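Local atomic coordinates of 6-phospho-beta-glucosidase (Thermotoga maritima, PDB entry 1UP7), a protein that hydrolyses cellobiose 6'-phosphate to glucose 6-phosphate and glucose, using NAD+ and a manganese ion as cofactors. Residues 2-7 / 31-36. Sequence-based numbering, arbitrary orientation.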
loop_
_atom_site.group_PDB
_atom_site.type_symbol
_atom_site.label_atom_id
_atom_site.label_comp_id
_atom_site.label_asym_id
_atom_site.label_seq_id
_atom_site.Cartn_x
_atom_site.Cartn_y
_atom_site.Cartn_z
ATOM N N HIS A 2 -32.872 -15.752 -23.149
ATOM C CA HIS A 2 -32.249 -16.761 -24.010
ATOM C C HIS A 2 -30.723 -16.635 -23.836
ATOM O O HIS A 2 -30.161 -15.525 -23.990
ATOM C CB HIS A 2 -32.667 -16.572 -25.482
ATOM C CG HIS A 2 -31.649 -17.048 -26.482
ATOM N ND1 HIS A 2 -31.798 -18.225 -27.197
ATOM C CD2 HIS A 2 -30.488 -16.490 -26.918
ATOM C CE1 HIS A 2 -30.767 -18.380 -28.012
ATOM N NE2 HIS A 2 -29.955 -17.343 -27.860
ATOM N N MET A 3 -30.070 -17.762 -23.548
ATOM C CA MET A 3 -28.678 -17.810 -23.076
ATOM C C MET A 3 -27.827 -18.776 -23.909
ATOM O O MET A 3 -28.203 -19.934 -24.146
ATOM C CB MET A 3 -28.646 -18.238 -21.608
ATOM C CG MET A 3 -27.386 -17.843 -20.887
ATOM S SD MET A 3 -26.124 -19.144 -20.935
ATOM C CE MET A 3 -26.374 -20.009 -19.364
ATOM N N ARG A 4 -26.676 -18.298 -24.346
ATOM C CA ARG A 4 -25.817 -19.094 -25.206
ATOM C C ARG A 4 -24.403 -19.212 -24.640
ATOM O O ARG A 4 -23.825 -18.225 -24.207
ATOM C CB ARG A 4 -25.777 -18.493 -26.616
ATOM C CG ARG A 4 -24.774 -19.218 -27.503
ATOM C CD ARG A 4 -24.255 -18.420 -28.646
ATOM N NE ARG A 4 -25.105 -18.572 -29.823
ATOM C CZ ARG A 4 -24.741 -18.202 -31.064
ATOM N NH1 ARG A 4 -23.522 -17.646 -31.285
ATOM N NH2 ARG A 4 -25.604 -18.378 -32.071
ATOM N N ILE A 5 -23.862 -20.424 -24.655
ATOM C CA ILE A 5 -22.469 -20.671 -24.250
ATOM C C ILE A 5 -21.612 -21.035 -25.469
ATOM O O ILE A 5 -21.944 -21.969 -26.196
ATOM C CB ILE A 5 -22.383 -21.817 -23.206
ATOM C CG1 ILE A 5 -23.267 -21.571 -21.968
ATOM C CG2 ILE A 5 -20.924 -22.111 -22.812
ATOM C CD1 ILE A 5 -23.326 -22.819 -21.064
ATOM N N ALA A 6 -20.519 -20.307 -25.689
ATOM C CA ALA A 6 -19.556 -20.692 -26.723
ATOM C C ALA A 6 -18.402 -21.505 -26.132
ATOM O O ALA A 6 -17.921 -21.226 -25.025
ATOM C CB ALA A 6 -19.008 -19.462 -27.490
ATOM N N VAL A 7 -17.988 -22.528 -26.874
ATOM C CA VAL A 7 -16.886 -23.385 -26.481
ATOM C C VAL A 7 -15.802 -23.337 -27.568
ATOM O O VAL A 7 -16.029 -23.789 -28.709
ATOM C CB VAL A 7 -17.329 -24.861 -26.238
ATOM C CG1 VAL A 7 -16.111 -25.737 -25.876
ATOM C CG2 VAL A 7 -18.392 -24.966 -25.192
ATOM N N ILE A 31 -30.220 -22.965 -20.356
ATOM C CA ILE A 31 -29.216 -22.938 -21.406
ATOM C C ILE A 31 -29.935 -23.212 -22.725
ATOM O O ILE A 31 -30.528 -24.271 -22.902
ATOM C CB ILE A 31 -28.097 -23.996 -21.147
ATOM C CG1 ILE A 31 -27.299 -23.681 -19.880
ATOM C CG2 ILE A 31 -27.109 -24.076 -22.336
ATOM C CD1 ILE A 31 -26.402 -24.838 -19.440
ATOM N N ASP A 32 -29.892 -22.267 -23.658
ATOM C CA ASP A 32 -30.622 -22.476 -24.913
ATOM C C ASP A 32 -29.772 -23.144 -25.969
ATOM O O ASP A 32 -30.252 -23.996 -26.710
ATOM C CB ASP A 32 -31.224 -21.181 -25.433
ATOM C CG ASP A 32 -32.195 -20.589 -24.459
ATOM O OD1 ASP A 32 -33.369 -21.015 -24.460
ATOM O OD2 ASP A 32 -31.864 -19.715 -23.626
ATOM N N GLU A 33 -28.500 -22.756 -26.034
ATOM C CA GLU A 33 -27.588 -23.370 -26.984
ATOM C C GLU A 33 -26.128 -23.357 -26.542
ATOM O O GLU A 33 -25.675 -22.473 -25.813
ATOM C CB GLU A 33 -27.761 -22.783 -28.385
ATOM C CG GLU A 33 -27.741 -21.261 -28.435
ATOM C CD GLU A 33 -28.072 -20.703 -29.819
ATOM O OE1 GLU A 33 -29.107 -21.113 -30.378
ATOM O OE2 GLU A 33 -27.297 -19.860 -30.348
ATOM N N VAL A 34 -25.421 -24.396 -26.958
ATOM C CA VAL A 34 -23.978 -24.458 -26.846
ATOM C C VAL A 34 -23.407 -24.513 -28.260
ATOM O O VAL A 34 -23.756 -25.392 -29.051
ATOM C CB VAL A 34 -23.516 -25.631 -25.960
ATOM C CG1 VAL A 34 -22.012 -25.635 -25.836
ATOM C CG2 VAL A 34 -24.164 -25.494 -24.557
ATOM N N ILE A 35 -22.578 -23.530 -28.582
ATOM C CA ILE A 35 -21.971 -23.475 -29.901
ATOM C C ILE A 35 -20.460 -23.717 -29.828
ATOM O O ILE A 35 -19.764 -23.173 -28.957
ATOM C CB ILE A 35 -22.318 -22.161 -30.602
ATOM C CG1 ILE A 35 -21.840 -22.197 -32.058
ATOM C CG2 ILE A 35 -21.679 -21.009 -29.873
ATOM C CD1 ILE A 35 -22.619 -21.232 -32.978
ATOM N N PHE A 36 -19.979 -24.526 -30.763
ATOM C CA PHE A 36 -18.616 -25.024 -30.757
ATOM C C PHE A 36 -17.828 -24.456 -31.924
ATOM O O PHE A 36 -18.343 -24.395 -33.038
ATOM C CB PHE A 36 -18.606 -26.573 -30.819
ATOM C CG PHE A 36 -19.186 -27.228 -29.611
ATOM C CD1 PHE A 36 -18.388 -27.477 -28.486
ATOM C CD2 PHE A 36 -20.534 -27.565 -29.565
ATOM C CE1 PHE A 36 -18.916 -28.086 -27.335
ATOM C CE2 PHE A 36 -21.095 -28.164 -28.416
ATOM C CZ PHE A 36 -20.267 -28.441 -27.295
#
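Val7 lies alongside Phe36, both side chains pointing the same way, with Val7 CB 3.6 Å from Phe36 CD1. Val7 CG2, anti to its own carbonyl carbon, reaches back to Val34 CG1 at 3.7 Å. Helix 15-25 covers this buried face through Leu18, Val19 and Leu22. Ile5 points to it too, and its CD1 meets CD1 of Ile31, the loop residue before strand 33-37, whose CG1 also takes CE of the bent Met3 chain. Between the side-chain layers the axes of strands 4-7 and 33-36 approach to 4.7 Å, their directions 21° apart: Ile5 N donates a hydrogen bond to Glu33 O, Ile35 N to Ile5 O, and Val7 N to Ile35 O. Strands 4-8 and 33-37, joined through helix 15-25, form the first beta-alpha-beta unit of the Rossmann-type NAD-binding domain; the Val7 side chain stays about 8 Å from the bound NAD. On the other face Arg4, bent at chi3 (-89°), grips one oxygen of Glu33 side-on. Arg4 NE lies 2.6 Å from Glu33 OE2, on its anti lone pair. Arg4 NH2 meets the same Glu33 OE2 at 2.8 Å, nearly along the C-O bond, the guanidinium and carboxylate planes being nearly coplanar. Ile35 CD1 sits over one guanidinium face, toward its rim; Arg4 NH1 hydrogen-bonds to the carbonyl oxygens of Gly69 and Ala70. Packing thins at His2, the exposed residue of the contact, whose ND1 is 3.5 Å from Asp32 CB. Here Asp32 OD2 accepts a hydrogen bond from Met3 N at 2.7 Å on its anti side, and Met3 O receives one from Asp32 N plus a weak one from Glu33 N, while Asp32 OD1 pairs with Arg30.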